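Local coordinates for protein D-ribose pyranase (Bacillus subtilis, PDB 1OGD) that probably catalyses the interconversion of the beta-pyran and beta-furan forms of D-ribose, working as a decamer built from two pentamers, at residues 65-70 with 123-128; 20-25 with 107-112. All coordinates share one frame; numbering follows the deposited sequence.

Interaction 1: 65-70 with 123-128; sequences EKVIAA and CILQAG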
loop_
_atom_site.group_PDB
_atom_site.type_symbol
_atom_site.label_atom_id
_atom_site.label_comp_id
_atom_site.label_asym_id
_atom_site.label_seq_id
_atom_site.Cartn_x
_atom_site.Cartn_y
_atom_site.Cartn_z
ATOM N N GLU A 65 10.416 -20.846 -26.877
ATOM C CA GLU A 65 10.383 -20.809 -28.337
ATOM C C GLU A 65 11.538 -20.012 -28.931
ATOM O O GLU A 65 11.794 -20.083 -30.131
ATOM C CB GLU A 65 9.060 -20.234 -28.855
ATOM C CG GLU A 65 8.766 -18.805 -28.433
ATOM C CD GLU A 65 7.634 -18.180 -29.238
ATOM O OE1 GLU A 65 6.777 -18.934 -29.751
ATOM O OE2 GLU A 65 7.596 -16.934 -29.349
ATOM N N LYS A 66 12.244 -19.258 -28.094
ATOM C CA LYS A 66 13.364 -18.457 -28.575
ATOM C C LYS A 66 14.263 -18.032 -27.421
ATOM O O LYS A 66 13.779 -17.680 -26.342
ATOM C CB LYS A 66 12.844 -17.221 -29.308
ATOM C CG LYS A 66 13.922 -16.321 -29.882
ATOM C CD LYS A 66 13.292 -15.111 -30.552
ATOM C CE LYS A 66 14.339 -14.175 -31.125
ATOM N NZ LYS A 66 13.719 -12.968 -31.745
ATOM N N VAL A 67 15.569 -18.076 -27.655
ATOM C CA VAL A 67 16.549 -17.697 -26.649
ATOM C C VAL A 67 17.323 -16.497 -27.174
ATOM O O VAL A 67 17.589 -16.398 -28.374
ATOM C CB VAL A 67 17.543 -18.842 -26.368
ATOM C CG1 VAL A 67 18.449 -18.470 -25.206
ATOM C CG2 VAL A 67 16.786 -20.133 -26.066
ATOM N N ILE A 68 17.675 -15.581 -26.278
ATOM C CA ILE A 68 18.415 -14.387 -26.666
ATOM C C ILE A 68 19.601 -14.202 -25.732
ATOM O O ILE A 68 19.447 -14.202 -24.511
ATOM C CB ILE A 68 17.517 -13.132 -26.605
ATOM C CG1 ILE A 68 16.281 -13.344 -27.479
ATOM C CG2 ILE A 68 18.285 -11.908 -27.082
ATOM C CD1 ILE A 68 15.256 -12.239 -27.377
ATOM N N ALA A 69 20.787 -14.066 -26.313
ATOM C CA ALA A 69 22.007 -13.871 -25.540
ATOM C C ALA A 69 22.831 -12.773 -26.202
ATOM O O ALA A 69 22.526 -12.348 -27.312
ATOM C CB ALA A 69 22.804 -15.169 -25.480
ATOM N N ALA A 70 23.866 -12.305 -25.518
ATOM C CA ALA A 70 24.719 -11.262 -26.074
ATOM C C ALA A 70 25.822 -11.911 -26.906
ATOM O O ALA A 70 26.395 -12.924 -26.503
ATOM C CB ALA A 70 25.329 -10.422 -24.952
ATOM N N CYS A 123 20.932 -14.764 -20.337
ATOM C CA CYS A 123 20.093 -15.071 -21.485
ATOM C C CYS A 123 18.629 -14.810 -21.176
ATOM O O CYS A 123 18.202 -14.867 -20.024
ATOM C CB CYS A 123 20.275 -16.523 -21.940
ATOM S SG CYS A 123 19.526 -17.746 -20.871
ATOM N N ILE A 124 17.876 -14.508 -22.223
ATOM C CA ILE A 124 16.452 -14.258 -22.110
ATOM C C ILE A 124 15.725 -15.437 -22.742
ATOM O O ILE A 124 16.031 -15.831 -23.873
ATOM C CB ILE A 124 16.047 -12.973 -22.867
ATOM C CG1 ILE A 124 16.558 -11.744 -22.112
ATOM C CG2 ILE A 124 14.533 -12.920 -23.042
ATOM C CD1 ILE A 124 16.343 -10.436 -22.861
ATOM N N LEU A 125 14.783 -16.016 -22.005
ATOM C CA LEU A 125 14.001 -17.128 -22.532
ATOM C C LEU A 125 12.632 -16.575 -22.899
ATOM O O LEU A 125 11.952 -15.981 -22.060
ATOM C CB LEU A 125 13.843 -18.234 -21.486
ATOM C CG LEU A 125 15.118 -18.845 -20.905
ATOM C CD1 LEU A 125 14.747 -19.944 -19.921
ATOM C CD2 LEU A 125 15.987 -19.394 -22.026
ATOM N N GLN A 126 12.242 -16.746 -24.156
ATOM C CA GLN A 126 10.948 -16.268 -24.614
ATOM C C GLN A 126 9.965 -17.431 -24.615
ATOM O O GLN A 126 10.180 -18.444 -25.287
ATOM C CB GLN A 126 11.061 -15.674 -26.017
ATOM C CG GLN A 126 9.846 -14.857 -26.420
ATOM C CD GLN A 126 10.013 -14.193 -27.768
ATOM O OE1 GLN A 126 9.612 -14.741 -28.797
ATOM N NE2 GLN A 126 10.620 -13.010 -27.775
ATOM N N ALA A 127 8.886 -17.273 -23.855
ATOM C CA ALA A 127 7.864 -18.303 -23.712
ATOM C C ALA A 127 7.158 -18.707 -25.000
ATOM O O ALA A 127 6.756 -17.864 -25.800
ATOM C CB ALA A 127 6.829 -17.857 -22.684
ATOM N N GLY A 128 7.004 -20.013 -25.183
ATOM C CA GLY A 128 6.309 -20.510 -26.354
ATOM C C GLY A 128 4.874 -20.796 -25.964
ATOM O O GLY A 128 4.374 -20.232 -24.991
#
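The side chain of E65 lies across the end of strand 123-127 rather than in line with its neighbours. Its CG sits between the backbone N and the carbonyl carbon (chi1 61°). This first torsion brings CG to 3.4 Å from A127 O and 3.6 Å from G128 CA, and the extended chain beyond carries the carboxylate onward; G128, having no side chain, leaves room for this close crossing. The glutamate passes the Q126 side chain obliquely. K66, by contrast, runs alongside Q126 and points the same way, with K66 CB 4.1 Å from Q126 CB; its extended chain carries NZ on to a salt bridge with E94. In the backbone pairing E65 and K66 both face Q126, a classic beta bulge made by two bonds: E65 N donates to Q126 O (2.9 Å), nearly along the C=O axis at 175°, and Q126 N donates to K66 O (2.8 Å). Beyond the bulge, V67 and L125 lie side by side on one face of the sheet, V67 CG1 4.1 Å from L125 CD2. I68 and I124, a hydrogen-bonded pair, turn their side chains to the other face, their CB atoms 4.0 Å apart, beneath L104 of helix 98-104. An alanine in place of E65 would lack the carboxylate and the CG that packs on A127 and G128, and would probably leave H20 NE2 less firmly held. OE1 is hydrogen-bonded to NE2 of that histidine, the inferred proton donor, so the strand pairing places an acidic group in the second shell of the active site, where it would be expected to favour a protonated imidazole.

Interaction 2: 20-25 with 107-112; sequences HTDKIV and DAKAVI. With RIP (beta-D-ribopyranose), chain H.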
loop_
_atom_site.group_PDB
_atom_site.type_symbol
_atom_site.label_atom_id
_atom_site.label_comp_id
_atom_site.label_asym_id
_atom_site.label_seq_id
_atom_site.Cartn_x
_atom_site.Cartn_y
_atom_site.Cartn_z
ATOM N N HIS A 20 2.200 -16.641 -24.111
ATOM C CA HIS A 20 3.025 -16.673 -25.312
ATOM C C HIS A 20 3.795 -15.373 -25.549
ATOM O O HIS A 20 3.202 -14.301 -25.636
ATOM C CB HIS A 20 2.157 -16.972 -26.537
ATOM C CG HIS A 20 2.943 -17.354 -27.752
ATOM N ND1 HIS A 20 2.398 -17.370 -29.017
ATOM C CD2 HIS A 20 4.232 -17.749 -27.892
ATOM C CE1 HIS A 20 3.316 -17.757 -29.885
ATOM N NE2 HIS A 20 4.438 -17.993 -29.229
ATOM N N THR A 21 5.113 -15.503 -25.671
ATOM C CA THR A 21 6.058 -14.406 -25.914
ATOM C C THR A 21 6.585 -13.670 -24.678
ATOM O O THR A 21 7.483 -12.834 -24.808
ATOM C CB THR A 21 5.522 -13.336 -26.932
ATOM O OG1 THR A 21 4.485 -12.548 -26.335
ATOM C CG2 THR A 21 4.997 -14.011 -28.190
ATOM N N ASP A 22 6.051 -13.966 -23.493
ATOM C CA ASP A 22 6.556 -13.316 -22.284
ATOM C C ASP A 22 8.012 -13.737 -22.120
ATOM O O ASP A 22 8.413 -14.805 -22.590
ATOM C CB ASP A 22 5.764 -13.723 -21.036
ATOM C CG ASP A 22 4.362 -13.127 -21.005
ATOM O OD1 ASP A 22 4.105 -12.133 -21.718
ATOM O OD2 ASP A 22 3.523 -13.656 -20.254
ATOM N N LYS A 23 8.796 -12.904 -21.444
ATOM C CA LYS A 23 10.216 -13.175 -21.265
ATOM C C LYS A 23 10.695 -13.145 -19.823
ATOM O O LYS A 23 10.192 -12.375 -18.999
ATOM C CB LYS A 23 11.030 -12.150 -22.060
ATOM C CG LYS A 23 10.640 -12.040 -23.526
ATOM C CD LYS A 23 11.274 -10.818 -24.165
ATOM C CE LYS A 23 10.876 -10.673 -25.629
ATOM N NZ LYS A 23 9.393 -10.615 -25.829
ATOM N N ILE A 24 11.660 -14.006 -19.519
ATOM C CA ILE A 24 12.274 -14.028 -18.202
ATOM C C ILE A 24 13.769 -14.001 -18.490
ATOM O O ILE A 24 14.202 -14.396 -19.574
ATOM C CB ILE A 24 11.923 -15.287 -17.366
ATOM C CG1 ILE A 24 12.460 -16.547 -18.034
ATOM C CG2 ILE A 24 10.417 -15.376 -17.157
ATOM C CD1 ILE A 24 12.298 -17.776 -17.164
ATOM N N VAL A 25 14.554 -13.530 -17.532
ATOM C CA VAL A 25 15.991 -13.435 -17.721
ATOM C C VAL A 25 16.746 -14.263 -16.692
ATOM O O VAL A 25 16.371 -14.297 -15.522
ATOM C CB VAL A 25 16.458 -11.955 -17.602
ATOM C CG1 VAL A 25 17.965 -11.848 -17.847
ATOM C CG2 VAL A 25 15.694 -11.086 -18.592
ATOM N N ASP A 107 11.730 -5.401 -20.433
ATOM C CA ASP A 107 10.431 -5.999 -20.737
ATOM C C ASP A 107 10.221 -7.356 -20.078
ATOM O O ASP A 107 9.137 -7.930 -20.162
ATOM C CB ASP A 107 10.257 -6.152 -22.249
ATOM C CG ASP A 107 10.020 -4.832 -22.939
ATOM O OD1 ASP A 107 9.092 -4.109 -22.514
ATOM O OD2 ASP A 107 10.750 -4.515 -23.903
ATOM N N ALA A 108 11.258 -7.864 -19.423
ATOM C CA ALA A 108 11.188 -9.160 -18.758
ATOM C C ALA A 108 10.221 -9.155 -17.580
ATOM O O ALA A 108 10.056 -8.139 -16.905
ATOM C CB ALA A 108 12.571 -9.565 -18.281
ATOM N N LYS A 109 9.591 -10.300 -17.332
ATOM C CA LYS A 109 8.660 -10.432 -16.224
ATOM C C LYS A 109 9.467 -10.602 -14.946
ATOM O O LYS A 109 8.976 -10.363 -13.849
ATOM C CB LYS A 109 7.751 -11.653 -16.424
ATOM C CG LYS A 109 6.870 -11.580 -17.656
ATOM C CD LYS A 109 5.898 -10.414 -17.563
ATOM C CE LYS A 109 5.107 -10.239 -18.849
ATOM N NZ LYS A 109 4.180 -9.072 -18.764
ATOM N N ALA A 110 10.719 -11.008 -15.095
ATOM C CA ALA A 110 11.577 -11.214 -13.940
ATOM C C ALA A 110 13.005 -11.501 -14.365
ATOM O O ALA A 110 13.266 -11.915 -15.502
ATOM C CB ALA A 110 11.055 -12.384 -13.101
ATOM N N VAL A 111 13.925 -11.267 -13.438
ATOM C CA VAL A 111 15.331 -11.534 -13.665
ATOM C C VAL A 111 15.717 -12.506 -12.569
ATOM O O VAL A 111 15.465 -12.257 -11.391
ATOM C CB VAL A 111 16.197 -10.256 -13.548
ATOM C CG1 VAL A 111 17.680 -10.617 -13.659
ATOM C CG2 VAL A 111 15.819 -9.271 -14.645
ATOM N N ILE A 112 16.297 -13.635 -12.965
ATOM C CA ILE A 112 16.726 -14.639 -12.008
ATOM C C ILE A 112 18.239 -14.521 -11.884
ATOM O O ILE A 112 18.980 -14.766 -12.837
ATOM C CB ILE A 112 16.322 -16.044 -12.483
ATOM C CG1 ILE A 112 14.818 -16.061 -12.773
ATOM C CG2 ILE A 112 16.653 -17.062 -11.422
ATOM C CD1 ILE A 112 14.344 -17.250 -13.570
HETATM C C1 RIP H . -1.119 -16.750 -28.008
HETATM C C2 RIP H . -2.566 -17.166 -27.929
HETATM C C3 RIP H . -3.131 -17.324 -29.329
HETATM C C4 RIP H . -2.325 -18.263 -30.215
HETATM C C5 RIP H . -0.882 -17.765 -30.228
HETATM O O1 RIP H . -0.994 -15.426 -28.486
HETATM O O2 RIP H . -2.622 -18.380 -27.216
HETATM O O3 RIP H . -4.473 -17.735 -29.275
HETATM O O4 RIP H . -2.342 -19.580 -29.707
HETATM O O5 RIP H . -0.342 -17.591 -28.901
HETATM O O HOH W 1 2.659 -10.028 -20.785
HETATM O O HOH W 2 7.750 -10.205 -21.100
#
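K109 NZ is gripped twice: by D35 of a neighbouring subunit, in a salt bridge, and by a water that accepts from it at 2.7 Å. The same water donates to D22 OD1, also at 2.7 Å, joining opposite charges that stand 4.3 Å apart (D22 OD1 to K109 NZ). A bend at chi2 (-63°) takes the lysine obliquely across the aspartate, its CE lying against the carboxylate, whose OD2 accepts from G19 N. A second water links K23 N to D107 O. Where the chains draw together, K109 N donates almost straight to K23 O (2.7 Å, 174°). From here on the two segments are adjacent parallel strands within the mixed sheet of the RbsD/FucU fold. V25 pairs with V111 by bonding to the residues on either side of V111: V25 N donates to A110 O, and V25 O accepts from I112 N at 2.6 Å. V25 CG2 presses tightly on A108 CB (3.5 Å), while V25 CB meets V111 CG2. I24 points to the face opposite V25, and the end of I112 comes round to meet it obliquely, CD1 to CD1, covered by I14 and L11 of helix 9-17. At the far end of segment 20-25, the H20 imidazole has T21 CG2 above one face, offset toward the rim, and meets beta-D-ribopyranose at its edge, ND1 donating to O5 (2.8 Å, 143°); D28, H98 and N122 of the neighbouring subunit hydrogen-bond the same sugar.

How the interactions relate
Strands 23-27 and 123-127 are antiparallel neighbours in one sheet, so interactions 1 and 2 flank a shared seam, their centres about 9 Å apart. A127 N lies 2.8 Å from D22 O, a probable hydrogen bond that ties the end of strand 123-127 to the approach to strand 23-27. Just beyond it the contacts meet at H20, the inferred proton donor: E65 OE1 of interaction 1 is 2.6 Å from H20 NE2 of interaction 2, a probable hydrogen bond, and A127 O is 3.3 Å from H20 CD2. The result is a relay from E65 through the imidazole to the sugar, with the E65 side chain about 7 Å from the ribose (nearest atoms).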